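Local coordinates for protein glycerate dehydrogenase/glyoxylate reductase (Thermus thermophilus, PDB 2CUK) that probably uses NAD(P)H to reduce glyoxylate and hydroxypyruvate, as a member of the D-isomer specific 2-hydroxyacid dehydrogenase family, at residues L4-T8 / G29-P33; L66-A70 / L297-L301; A70-V74 / R286-A290; T207-R213 / A232-A238. Residue numbers count along the deposited sequence, not the author numbering.

Contact 1: L4-T8 / G29-P33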
loop_
_atom_site.group_PDB
_atom_site.type_symbol
_atom_site.label_atom_id
_atom_site.label_comp_id
_atom_site.label_asym_id
_atom_site.label_seq_id
_atom_site.Cartn_x
_atom_site.Cartn_y
_atom_site.Cartn_z
ATOM N N LEU A 4 -22.790 -0.863 -29.508
ATOM C CA LEU A 4 -22.344 -2.091 -28.867
ATOM C C LEU A 4 -21.206 -1.833 -27.882
ATOM O O LEU A 4 -20.176 -1.259 -28.239
ATOM C CB LEU A 4 -21.888 -3.106 -29.917
ATOM C CG LEU A 4 -21.320 -4.423 -29.379
ATOM C CD1 LEU A 4 -22.368 -5.127 -28.528
ATOM C CD2 LEU A 4 -20.894 -5.306 -30.535
ATOM N N VAL A 5 -21.414 -2.254 -26.638
ATOM C CA VAL A 5 -20.419 -2.110 -25.582
ATOM C C VAL A 5 -20.025 -3.545 -25.248
ATOM O O VAL A 5 -20.846 -4.326 -24.763
ATOM C CB VAL A 5 -21.019 -1.420 -24.339
ATOM C CG1 VAL A 5 -19.916 -1.094 -23.341
ATOM C CG2 VAL A 5 -21.758 -0.155 -24.754
ATOM N N THR A 6 -18.768 -3.886 -25.519
ATOM C CA THR A 6 -18.265 -5.239 -25.313
ATOM C C THR A 6 -18.233 -5.782 -23.887
ATOM O O THR A 6 -18.062 -6.985 -23.694
ATOM C CB THR A 6 -16.862 -5.390 -25.918
ATOM O OG1 THR A 6 -15.953 -4.512 -25.242
ATOM C CG2 THR A 6 -16.893 -5.041 -27.407
ATOM N N ARG A 7 -18.392 -4.911 -22.896
ATOM C CA ARG A 7 -18.385 -5.342 -21.496
ATOM C C ARG A 7 -19.273 -4.436 -20.653
ATOM O O ARG A 7 -19.527 -3.290 -21.020
ATOM C CB ARG A 7 -16.964 -5.300 -20.922
ATOM C CG ARG A 7 -15.965 -6.228 -21.582
ATOM C CD ARG A 7 -16.280 -7.698 -21.331
ATOM N NE ARG A 7 -15.201 -8.549 -21.828
ATOM C CZ ARG A 7 -14.835 -8.627 -23.104
ATOM N NH1 ARG A 7 -15.469 -7.908 -24.024
ATOM N NH2 ARG A 7 -13.818 -9.401 -23.460
ATOM N N THR A 8 -19.741 -4.949 -19.518
ATOM C CA THR A 8 -20.568 -4.148 -18.626
ATOM C C THR A 8 -19.664 -3.107 -17.971
ATOM O O THR A 8 -18.514 -3.396 -17.636
ATOM C CB THR A 8 -21.224 -5.012 -17.541
ATOM O OG1 THR A 8 -20.227 -5.819 -16.905
ATOM C CG2 THR A 8 -22.286 -5.915 -18.151
ATOM N N GLY A 29 -20.597 -10.688 -18.960
ATOM C CA GLY A 29 -19.685 -11.821 -18.806
ATOM C C GLY A 29 -18.219 -11.406 -18.939
ATOM O O GLY A 29 -17.892 -10.275 -19.267
ATOM N N LEU A 30 -17.355 -12.380 -18.681
ATOM C CA LEU A 30 -15.915 -12.188 -18.716
ATOM C C LEU A 30 -15.300 -12.406 -20.099
ATOM O O LEU A 30 -14.192 -11.939 -20.365
ATOM C CB LEU A 30 -15.265 -13.141 -17.712
ATOM C CG LEU A 30 -14.225 -12.578 -16.745
ATOM C CD1 LEU A 30 -14.797 -11.395 -15.982
ATOM C CD2 LEU A 30 -13.802 -13.683 -15.788
ATOM N N PHE A 31 -16.014 -13.109 -20.975
ATOM C CA PHE A 31 -15.505 -13.395 -22.315
ATOM C C PHE A 31 -16.448 -12.994 -23.446
ATOM O O PHE A 31 -17.668 -12.973 -23.279
ATOM C CB PHE A 31 -15.199 -14.889 -22.450
ATOM C CG PHE A 31 -14.172 -15.395 -21.479
ATOM C CD1 PHE A 31 -12.821 -15.109 -21.660
ATOM C CD2 PHE A 31 -14.557 -16.148 -20.373
ATOM C CE1 PHE A 31 -11.865 -15.567 -20.753
ATOM C CE2 PHE A 31 -13.612 -16.611 -19.459
ATOM C CZ PHE A 31 -12.261 -16.320 -19.650
ATOM N N LEU A 32 -15.862 -12.683 -24.599
ATOM C CA LEU A 32 -16.616 -12.309 -25.795
ATOM C C LEU A 32 -15.888 -12.874 -27.015
ATOM O O LEU A 32 -15.046 -12.203 -27.614
ATOM C CB LEU A 32 -16.731 -10.786 -25.921
ATOM C CG LEU A 32 -17.510 -10.284 -27.145
ATOM C CD1 LEU A 32 -18.907 -10.890 -27.149
ATOM C CD2 LEU A 32 -17.584 -8.763 -27.127
ATOM N N PRO A 33 -16.195 -14.127 -27.384
ATOM C CA PRO A 33 -15.566 -14.778 -28.538
ATOM C C PRO A 33 -15.691 -13.915 -29.789
ATOM O O PRO A 33 -16.737 -13.311 -30.029
ATOM C CB PRO A 33 -16.340 -16.088 -28.652
ATOM C CG PRO A 33 -16.671 -16.397 -27.226
ATOM C CD PRO A 33 -17.125 -15.050 -26.708
HETATM O O HOH W 1 -13.620 -9.327 -19.664
HETATM O O HOH W 2 -11.999 -11.799 -22.218
HETATM O O HOH W 3 -19.354 -7.817 -19.434
HETATM O O HOH W 4 -20.793 -8.906 -16.895
#

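Contact 2: L66-A70 / L297-L301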
loop_
_atom_site.group_PDB
_atom_site.type_symbol
_atom_site.label_atom_id
_atom_site.label_comp_id
_atom_site.label_asym_id
_atom_site.label_seq_id
_atom_site.Cartn_x
_atom_site.Cartn_y
_atom_site.Cartn_z
ATOM N N LEU A 66 -20.291 1.373 -39.317
ATOM C CA LEU A 66 -19.696 1.797 -38.052
ATOM C C LEU A 66 -19.079 3.181 -38.237
ATOM O O LEU A 66 -18.306 3.394 -39.169
ATOM C CB LEU A 66 -18.620 0.795 -37.618
ATOM C CG LEU A 66 -17.951 1.004 -36.255
ATOM C CD1 LEU A 66 -18.983 0.871 -35.148
ATOM C CD2 LEU A 66 -16.846 -0.017 -36.068
ATOM N N LYS A 67 -19.419 4.115 -37.352
ATOM C CA LYS A 67 -18.904 5.479 -37.444
ATOM C C LYS A 67 -17.799 5.804 -36.444
ATOM O O LYS A 67 -16.912 6.607 -36.728
ATOM C CB LYS A 67 -20.041 6.489 -37.255
ATOM C CG LYS A 67 -21.174 6.364 -38.262
ATOM C CD LYS A 67 -22.250 7.424 -38.047
ATOM C CE LYS A 67 -21.810 8.801 -38.537
ATOM N NZ LYS A 67 -20.648 9.353 -37.788
ATOM N N VAL A 68 -17.848 5.182 -35.271
ATOM C CA VAL A 68 -16.850 5.471 -34.254
ATOM C C VAL A 68 -16.533 4.313 -33.328
ATOM O O VAL A 68 -17.409 3.533 -32.949
ATOM C CB VAL A 68 -17.297 6.665 -33.383
ATOM C CG1 VAL A 68 -18.644 6.356 -32.743
ATOM C CG2 VAL A 68 -16.258 6.959 -32.310
ATOM N N ILE A 69 -15.260 4.216 -32.977
ATOM C CA ILE A 69 -14.783 3.205 -32.050
ATOM C C ILE A 69 -14.260 4.004 -30.859
ATOM O O ILE A 69 -13.141 4.522 -30.891
ATOM C CB ILE A 69 -13.631 2.369 -32.652
ATOM C CG1 ILE A 69 -14.123 1.608 -33.886
ATOM C CG2 ILE A 69 -13.100 1.391 -31.610
ATOM C CD1 ILE A 69 -13.037 0.815 -34.583
ATOM N N ALA A 70 -15.089 4.137 -29.828
ATOM C CA ALA A 70 -14.709 4.872 -28.628
ATOM C C ALA A 70 -14.147 3.883 -27.619
ATOM O O ALA A 70 -14.890 3.243 -26.868
ATOM C CB ALA A 70 -15.919 5.600 -28.045
ATOM N N LEU A 297 -17.945 9.146 -28.225
ATOM C CA LEU A 297 -18.866 8.472 -29.134
ATOM C C LEU A 297 -20.015 9.386 -29.555
ATOM O O LEU A 297 -20.300 9.513 -30.744
ATOM C CB LEU A 297 -19.409 7.187 -28.495
ATOM C CG LEU A 297 -20.335 6.317 -29.356
ATOM C CD1 LEU A 297 -20.214 4.862 -28.939
ATOM C CD2 LEU A 297 -21.773 6.796 -29.230
ATOM N N LEU A 298 -20.673 10.024 -28.590
ATOM C CA LEU A 298 -21.776 10.925 -28.912
ATOM C C LEU A 298 -21.300 12.058 -29.811
ATOM O O LEU A 298 -21.991 12.445 -30.753
ATOM C CB LEU A 298 -22.396 11.511 -27.638
ATOM C CG LEU A 298 -23.420 10.636 -26.909
ATOM C CD1 LEU A 298 -23.876 11.327 -25.633
ATOM C CD2 LEU A 298 -24.608 10.380 -27.822
ATOM N N ALA A 299 -20.118 12.587 -29.514
ATOM C CA ALA A 299 -19.552 13.677 -30.301
ATOM C C ALA A 299 -19.519 13.319 -31.786
ATOM O O ALA A 299 -20.003 14.078 -32.625
ATOM C CB ALA A 299 -18.147 14.002 -29.814
ATOM N N VAL A 300 -18.951 12.159 -32.103
ATOM C CA VAL A 300 -18.856 11.721 -33.489
ATOM C C VAL A 300 -20.231 11.486 -34.111
ATOM O O VAL A 300 -20.454 11.824 -35.271
ATOM C CB VAL A 300 -18.021 10.426 -33.618
ATOM C CG1 VAL A 300 -17.977 9.974 -35.072
ATOM C CG2 VAL A 300 -16.613 10.665 -33.107
ATOM N N LEU A 301 -21.156 10.916 -33.344
ATOM C CA LEU A 301 -22.492 10.655 -33.868
ATOM C C LEU A 301 -23.299 11.930 -34.088
ATOM O O LEU A 301 -24.276 11.928 -34.834
ATOM C CB LEU A 301 -23.262 9.713 -32.939
ATOM C CG LEU A 301 -22.700 8.300 -32.762
ATOM C CD1 LEU A 301 -23.696 7.467 -31.966
ATOM C CD2 LEU A 301 -22.443 7.657 -34.120
#

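Contact 3: A70-V74 / R286-A290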
loop_
_atom_site.group_PDB
_atom_site.type_symbol
_atom_site.label_atom_id
_atom_site.label_comp_id
_atom_site.label_asym_id
_atom_site.label_seq_id
_atom_site.Cartn_x
_atom_site.Cartn_y
_atom_site.Cartn_z
ATOM N N ALA A 70 -15.089 4.137 -29.828
ATOM C CA ALA A 70 -14.709 4.872 -28.628
ATOM C C ALA A 70 -14.147 3.883 -27.619
ATOM O O ALA A 70 -14.890 3.243 -26.868
ATOM C CB ALA A 70 -15.919 5.600 -28.045
ATOM N N CYS A 71 -12.826 3.762 -27.611
ATOM C CA CYS A 71 -12.135 2.840 -26.721
ATOM C C CYS A 71 -12.282 3.133 -25.240
ATOM O O CYS A 71 -12.150 4.273 -24.801
ATOM C CB CYS A 71 -10.644 2.801 -27.062
ATOM S SG CYS A 71 -10.297 2.150 -28.697
ATOM N N TYR A 72 -12.549 2.078 -24.478
ATOM C CA TYR A 72 -12.673 2.179 -23.035
ATOM C C TYR A 72 -11.274 1.837 -22.524
ATOM O O TYR A 72 -11.060 0.788 -21.919
ATOM C CB TYR A 72 -13.700 1.162 -22.513
ATOM C CG TYR A 72 -13.970 1.261 -21.024
ATOM C CD1 TYR A 72 -14.643 2.359 -20.488
ATOM C CD2 TYR A 72 -13.526 0.269 -20.148
ATOM C CE1 TYR A 72 -14.867 2.470 -19.111
ATOM C CE2 TYR A 72 -13.738 0.370 -18.768
ATOM C CZ TYR A 72 -14.407 1.470 -18.258
ATOM O OH TYR A 72 -14.602 1.578 -16.897
ATOM N N SER A 73 -10.323 2.726 -22.807
ATOM C CA SER A 73 -8.928 2.557 -22.409
ATOM C C SER A 73 -8.084 3.687 -22.995
ATOM O O SER A 73 -8.549 4.423 -23.868
ATOM C CB SER A 73 -8.387 1.217 -22.917
ATOM O OG SER A 73 -8.486 1.123 -24.333
ATOM N N VAL A 74 -6.856 3.833 -22.502
ATOM C CA VAL A 74 -5.948 4.857 -23.006
ATOM C C VAL A 74 -5.158 4.260 -24.170
ATOM O O VAL A 74 -4.917 4.924 -25.179
ATOM C CB VAL A 74 -4.967 5.358 -21.907
ATOM C CG1 VAL A 74 -4.195 4.192 -21.307
ATOM C CG2 VAL A 74 -4.001 6.376 -22.505
ATOM N N ARG A 286 -12.903 4.237 -13.180
ATOM C CA ARG A 286 -13.600 3.414 -14.165
ATOM C C ARG A 286 -14.918 4.050 -14.636
ATOM O O ARG A 286 -15.313 3.886 -15.795
ATOM C CB ARG A 286 -13.840 2.004 -13.607
ATOM C CG ARG A 286 -12.558 1.145 -13.497
ATOM C CD ARG A 286 -12.008 0.753 -14.867
ATOM N NE ARG A 286 -10.712 0.068 -14.787
ATOM C CZ ARG A 286 -10.534 -1.175 -14.344
ATOM N NH1 ARG A 286 -11.570 -1.897 -13.936
ATOM N NH2 ARG A 286 -9.313 -1.698 -14.302
ATOM N N GLU A 287 -15.592 4.779 -13.750
ATOM C CA GLU A 287 -16.839 5.439 -14.125
ATOM C C GLU A 287 -16.492 6.628 -15.013
ATOM O O GLU A 287 -17.189 6.921 -15.984
ATOM C CB GLU A 287 -17.600 5.917 -12.884
ATOM C CG GLU A 287 -17.937 4.803 -11.897
ATOM C CD GLU A 287 -18.793 5.277 -10.730
ATOM O OE1 GLU A 287 -18.632 6.436 -10.299
ATOM O OE2 GLU A 287 -19.619 4.485 -10.229
ATOM N N ARG A 288 -15.397 7.301 -14.676
ATOM C CA ARG A 288 -14.930 8.450 -15.437
ATOM C C ARG A 288 -14.530 8.006 -16.844
ATOM O O ARG A 288 -14.801 8.699 -17.824
ATOM C CB ARG A 288 -13.749 9.108 -14.710
ATOM C CG ARG A 288 -13.113 10.284 -15.443
ATOM C CD ARG A 288 -14.121 11.381 -15.753
ATOM N NE ARG A 288 -13.501 12.476 -16.495
ATOM C CZ ARG A 288 -14.175 13.391 -17.184
ATOM N NH1 ARG A 288 -15.500 13.347 -17.231
ATOM N NH2 ARG A 288 -13.522 14.343 -17.836
ATOM N N MET A 289 -13.892 6.844 -16.943
ATOM C CA MET A 289 -13.490 6.315 -18.236
ATOM C C MET A 289 -14.724 6.105 -19.109
ATOM O O MET A 289 -14.683 6.323 -20.319
ATOM C CB MET A 289 -12.741 4.990 -18.064
ATOM C CG MET A 289 -11.286 5.155 -17.625
ATOM S SD MET A 289 -10.460 3.593 -17.245
ATOM C CE MET A 289 -10.550 2.751 -18.845
ATOM N N ALA A 290 -15.820 5.681 -18.482
ATOM C CA ALA A 290 -17.070 5.446 -19.197
ATOM C C ALA A 290 -17.637 6.767 -19.715
ATOM O O ALA A 290 -18.094 6.842 -20.853
ATOM C CB ALA A 290 -18.082 4.761 -18.278
#

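Contact 4: T207-R213 / A232-A238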
loop_
_atom_site.group_PDB
_atom_site.type_symbol
_atom_site.label_atom_id
_atom_site.label_comp_id
_atom_site.label_asym_id
_atom_site.label_seq_id
_atom_site.Cartn_x
_atom_site.Cartn_y
_atom_site.Cartn_z
ATOM N N THR A 207 11.226 -1.890 -26.706
ATOM C CA THR A 207 11.081 -2.168 -25.280
ATOM C C THR A 207 10.617 -3.588 -24.985
ATOM O O THR A 207 10.469 -3.964 -23.823
ATOM C CB THR A 207 10.091 -1.188 -24.613
ATOM O OG1 THR A 207 8.818 -1.277 -25.262
ATOM C CG2 THR A 207 10.614 0.237 -24.699
ATOM N N HIS A 208 10.377 -4.375 -26.027
ATOM C CA HIS A 208 9.939 -5.751 -25.831
ATOM C C HIS A 208 10.992 -6.467 -24.981
ATOM O O HIS A 208 12.147 -6.606 -25.387
ATOM C CB HIS A 208 9.770 -6.455 -27.180
ATOM C CG HIS A 208 9.153 -7.814 -27.079
ATOM N ND1 HIS A 208 7.926 -8.031 -26.488
ATOM C CD2 HIS A 208 9.592 -9.027 -27.490
ATOM C CE1 HIS A 208 7.638 -9.320 -26.539
ATOM N NE2 HIS A 208 8.633 -9.946 -27.142
ATOM N N ARG A 209 10.586 -6.900 -23.792
ATOM C CA ARG A 209 11.481 -7.578 -22.866
ATOM C C ARG A 209 12.734 -6.760 -22.569
ATOM O O ARG A 209 13.849 -7.278 -22.544
ATOM C CB ARG A 209 11.838 -8.965 -23.400
ATOM C CG ARG A 209 10.653 -9.914 -23.319
ATOM C CD ARG A 209 10.918 -11.267 -23.939
ATOM N NE ARG A 209 9.730 -12.108 -23.825
ATOM C CZ ARG A 209 9.621 -13.333 -24.328
ATOM N NH1 ARG A 209 10.633 -13.877 -24.990
ATOM N NH2 ARG A 209 8.496 -14.016 -24.163
ATOM N N LEU A 210 12.526 -5.468 -22.336
ATOM C CA LEU A 210 13.608 -4.553 -22.007
ATOM C C LEU A 210 14.311 -5.093 -20.768
ATOM O O LEU A 210 15.539 -5.112 -20.690
ATOM C CB LEU A 210 13.040 -3.164 -21.708
ATOM C CG LEU A 210 14.052 -2.049 -21.446
ATOM C CD1 LEU A 210 14.805 -1.744 -22.733
ATOM C CD2 LEU A 210 13.335 -0.804 -20.942
ATOM N N LEU A 211 13.516 -5.520 -19.792
ATOM C CA LEU A 211 14.062 -6.074 -18.561
ATOM C C LEU A 211 14.308 -7.559 -18.763
ATOM O O LEU A 211 13.549 -8.408 -18.281
ATOM C CB LEU A 211 13.100 -5.846 -17.389
ATOM C CG LEU A 211 13.326 -4.571 -16.573
ATOM C CD1 LEU A 211 14.595 -4.709 -15.739
ATOM C CD2 LEU A 211 13.412 -3.365 -17.505
ATOM N N ASN A 212 15.367 -7.856 -19.508
ATOM C CA ASN A 212 15.751 -9.227 -19.796
ATOM C C ASN A 212 16.667 -9.741 -18.692
ATOM O O ASN A 212 16.906 -9.051 -17.697
ATOM C CB ASN A 212 16.464 -9.304 -21.151
ATOM C CG ASN A 212 17.575 -8.275 -21.286
ATOM O OD1 ASN A 212 18.330 -8.031 -20.342
ATOM N ND2 ASN A 212 17.689 -7.676 -22.468
ATOM N N ARG A 213 17.186 -10.951 -18.876
ATOM C CA ARG A 213 18.062 -11.568 -17.892
ATOM C C ARG A 213 19.272 -10.707 -17.536
ATOM O O ARG A 213 19.616 -10.578 -16.360
ATOM C CB ARG A 213 18.520 -12.946 -18.396
ATOM C CG ARG A 213 19.429 -13.695 -17.432
ATOM C CD ARG A 213 19.697 -15.135 -17.889
ATOM N NE ARG A 213 18.500 -15.973 -17.805
ATOM C CZ ARG A 213 17.638 -16.165 -18.798
ATOM N NH1 ARG A 213 17.832 -15.587 -19.977
ATOM N NH2 ARG A 213 16.568 -16.926 -18.606
ATOM N N ALA A 232 4.841 -7.626 -21.206
ATOM C CA ALA A 232 5.933 -7.974 -22.117
ATOM C C ALA A 232 7.225 -7.171 -21.967
ATOM O O ALA A 232 8.223 -7.471 -22.632
ATOM C CB ALA A 232 5.440 -7.898 -23.573
ATOM N N LEU A 233 7.219 -6.155 -21.111
ATOM C CA LEU A 233 8.422 -5.349 -20.899
ATOM C C LEU A 233 9.441 -6.139 -20.072
ATOM O O LEU A 233 10.623 -5.782 -20.002
ATOM C CB LEU A 233 8.080 -4.057 -20.149
ATOM C CG LEU A 233 7.168 -3.026 -20.820
ATOM C CD1 LEU A 233 6.875 -1.893 -19.837
ATOM C CD2 LEU A 233 7.835 -2.488 -22.080
ATOM N N VAL A 234 8.968 -7.214 -19.451
ATOM C CA VAL A 234 9.800 -8.049 -18.591
ATOM C C VAL A 234 9.871 -9.500 -19.047
ATOM O O VAL A 234 8.861 -10.078 -19.449
ATOM C CB VAL A 234 9.245 -8.059 -17.140
ATOM C CG1 VAL A 234 10.121 -8.931 -16.251
ATOM C CG2 VAL A 234 9.163 -6.643 -16.596
ATOM N N ASP A 235 11.065 -10.085 -18.976
ATOM C CA ASP A 235 11.253 -11.493 -19.320
ATOM C C ASP A 235 10.857 -12.227 -18.045
ATOM O O ASP A 235 11.660 -12.353 -17.121
ATOM C CB ASP A 235 12.720 -11.797 -19.628
ATOM C CG ASP A 235 12.955 -13.265 -19.957
ATOM O OD1 ASP A 235 12.302 -14.133 -19.344
ATOM O OD2 ASP A 235 13.804 -13.557 -20.825
ATOM N N THR A 236 9.619 -12.701 -17.999
ATOM C CA THR A 236 9.089 -13.388 -16.825
ATOM C C THR A 236 9.964 -14.508 -16.260
ATOM O O THR A 236 10.221 -14.543 -15.056
ATOM C CB THR A 236 7.687 -13.942 -17.127
ATOM O OG1 THR A 236 6.876 -12.886 -17.659
ATOM C CG2 THR A 236 7.033 -14.484 -15.857
ATOM N N GLU A 237 10.416 -15.417 -17.118
ATOM C CA GLU A 237 11.238 -16.522 -16.642
ATOM C C GLU A 237 12.524 -16.015 -15.991
ATOM O O GLU A 237 12.980 -16.523 -14.975
ATOM C CB GLU A 237 11.574 -17.416 -17.836
ATOM C CG GLU A 237 12.461 -18.599 -17.447
ATOM C CD GLU A 237 12.056 -19.815 -18.250
ATOM O OE1 GLU A 237 11.145 -19.706 -19.060
ATOM O OE2 GLU A 237 12.660 -20.869 -18.057
ATOM N N ALA A 238 13.129 -14.979 -16.563
ATOM C CA ALA A 238 14.344 -14.401 -16.000
ATOM C C ALA A 238 14.067 -13.745 -14.650
ATOM O O ALA A 238 14.906 -13.786 -13.753
ATOM C CB ALA A 238 14.938 -13.378 -16.970
HETATM O O HOH W 5 7.948 -11.297 -21.970
HETATM O O HOH W 6 16.010 -12.432 -21.052
HETATM O O HOH W 7 14.318 -16.452 -21.045
#

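Contact 1: L4-T8 / G29-P33
Water carries the polar part here, since the nearest CA atoms, those of R7 and G29, are 7.1 Å apart. R7 NE and L30 O each lie 2.8 Å from water 1, which accepts from the first and donates to the second. Water 3 joins T8 N to G29 O, 2.9 Å from each, and water 4 receives G29 N at 2.7 Å while donating to T8 OG1 at 3.1 Å. The R7 guanidinium is steadied from its own side: NH1 donates to T6 O at 2.8 Å and forms a salt bridge with D53, whose carboxylate also binds T6 OG1. Apolar packing sets L32 CD2 3.7 Å from T6 CB; the R7 guanidinium rests on L32, with NH1 3.7 Å from L32 CB and L32 N over one face. The contact lies past the C-terminal ends of adjacent parallel strands 2-5 and 23-26; L32 packs on L37 of helix 34-41, which follows P33 at the N-cap, and H133 of the second subunit covers T8 and L30.

Contact 2: L66-A70 / L297-L301
A helix laid against a parallel beta sheet, the layered arrangement of an alpha/beta domain, is seen here where the end of helix 283-301 covers strand 68-70. The two short segments run nearly antiparallel, at 166°, with axes 8.6 Å apart at closest approach. V68 gives up the most surface: its CA-to-CB bond points toward the helix, and its side chain meets three residues there, with CG1 3.8 Å from L297 CG and 4.2 Å from L301 CD2, and CB 3.8 Å from V300 CG1. K67, next in buried area, lies at the border of the contact, CD approaching L301 CD2 to 3.9 Å and NZ lying 3.5 Å from V300 O and 3.9 Å from V300 CG1. V300 points toward the strand and also packs on R90 of strand 90-92, so the helix spans more than one strand; L297 reaches I48 of strand 46-48 on the other side of 68-70. The interface is largely apolar. At the A70 end the small methyl allows a close approach of the backbones, CA atoms of A70 and L297 being 5.5 Å apart and A70 CB lying 3.9 Å from L297 CB.

Contact 3: A70-V74 / R286-A290
A tyrosine hydroxyl binds a carbonyl inside a helix: Y72 OH donates to R286 O at 2.7 Å, although R286 O already accepts the helical bond from A290 N at 3.3 Å. The acceptor is therefore shared between the helix and the loop that follows strand 68-70. Y72, at the centre of an inverse gamma turn, carries nearly all of the loop's contact surface, and its extended t rotamer sends the ring across to helix 283-301. M289 lies over one ring face. Its CE sits 4.0 Å from the ring centroid and only 10° off the normal, a CH-pi contact, while SD at 5.0 Å and 23° off the normal adds a Met-aromatic contact. The same methyl comes within 3.9 Å of S73 CA. Along the ring edge, Y72 CE1 is 3.4 Å from A290 N and 4.0 Å from A290 CB. The site adjoins the dimer interface: P134 of the second subunit packs on Y72 and accepts a hydrogen bond from R286 NH1 through its carbonyl oxygen. Buried as it is, the phenol has its polar tip matched by a carbonyl and its ring face by a methionine methyl, so one side chain joins loop and helix by both polar and apolar means.

Contact 4: T207-R213 / A232-A238
Three backbone hydrogen bonds join T207-R213 to A232-A238. R209 N donates to A232 O at 2.7 Å, L211 N to L233 O at 2.9 Å, and D235 N returns a bond to L211 O at 3.1 Å. L210 N also lies 3.0 Å from L233 O, but the angle is poor; its bond goes instead to T207 O, also at 3.0 Å, closing the type II turn T207-L210. R209 CA approaches L233 O to 3.5 Å as a CA-H...O contact. The pairing amounts to a single beta bridge, L211 with V234, between two loops of the Rossmann-type NAD-binding domain: one runs from strand 196-199 to helix 213-216, the other from strand 224-227 to helix 236-243. Both helix starts are capped. D235 OD1 accepts from A238 N at 3.0 Å, and N212 OD1 takes the backbone N of R215. The other carboxylate oxygen, D235 OD2, receives water 6 at 2.5 Å, which in turn accepts from R213 N at 2.9 Å. The R213 guanidinium lies over A238 CB and forms its salt bridge with E241. Water 5 accepts from R209 NE at 2.7 Å and donates to V234 O at 2.9 Å. T207 OG1 is held by T204 N and P202 O, while L233 CD2 packs 3.5 Å from it.

Contacts 1, 2 and 3 lie on one side of the chain's centre; contact 4 is opposite contacts 2 and 3, in the NAD-binding domain with its six-stranded parallel sheet. Contacts 1 and 2 both reach the five-stranded sheet, their centres about 18 Å apart. Contacts 2 and 3 share A70 and use successive parts of helix 283-301, with centres about 14 Å apart. Contact 1 closes before the others open; contact 4, about 37 Å from contact 2 between centres, is nested in the long loops that contacts 2 and 3 close. The chain thus returns through its last helix to the first sheet after building the nucleotide-binding domain. Contacts 1 and 3 also touch the second subunit.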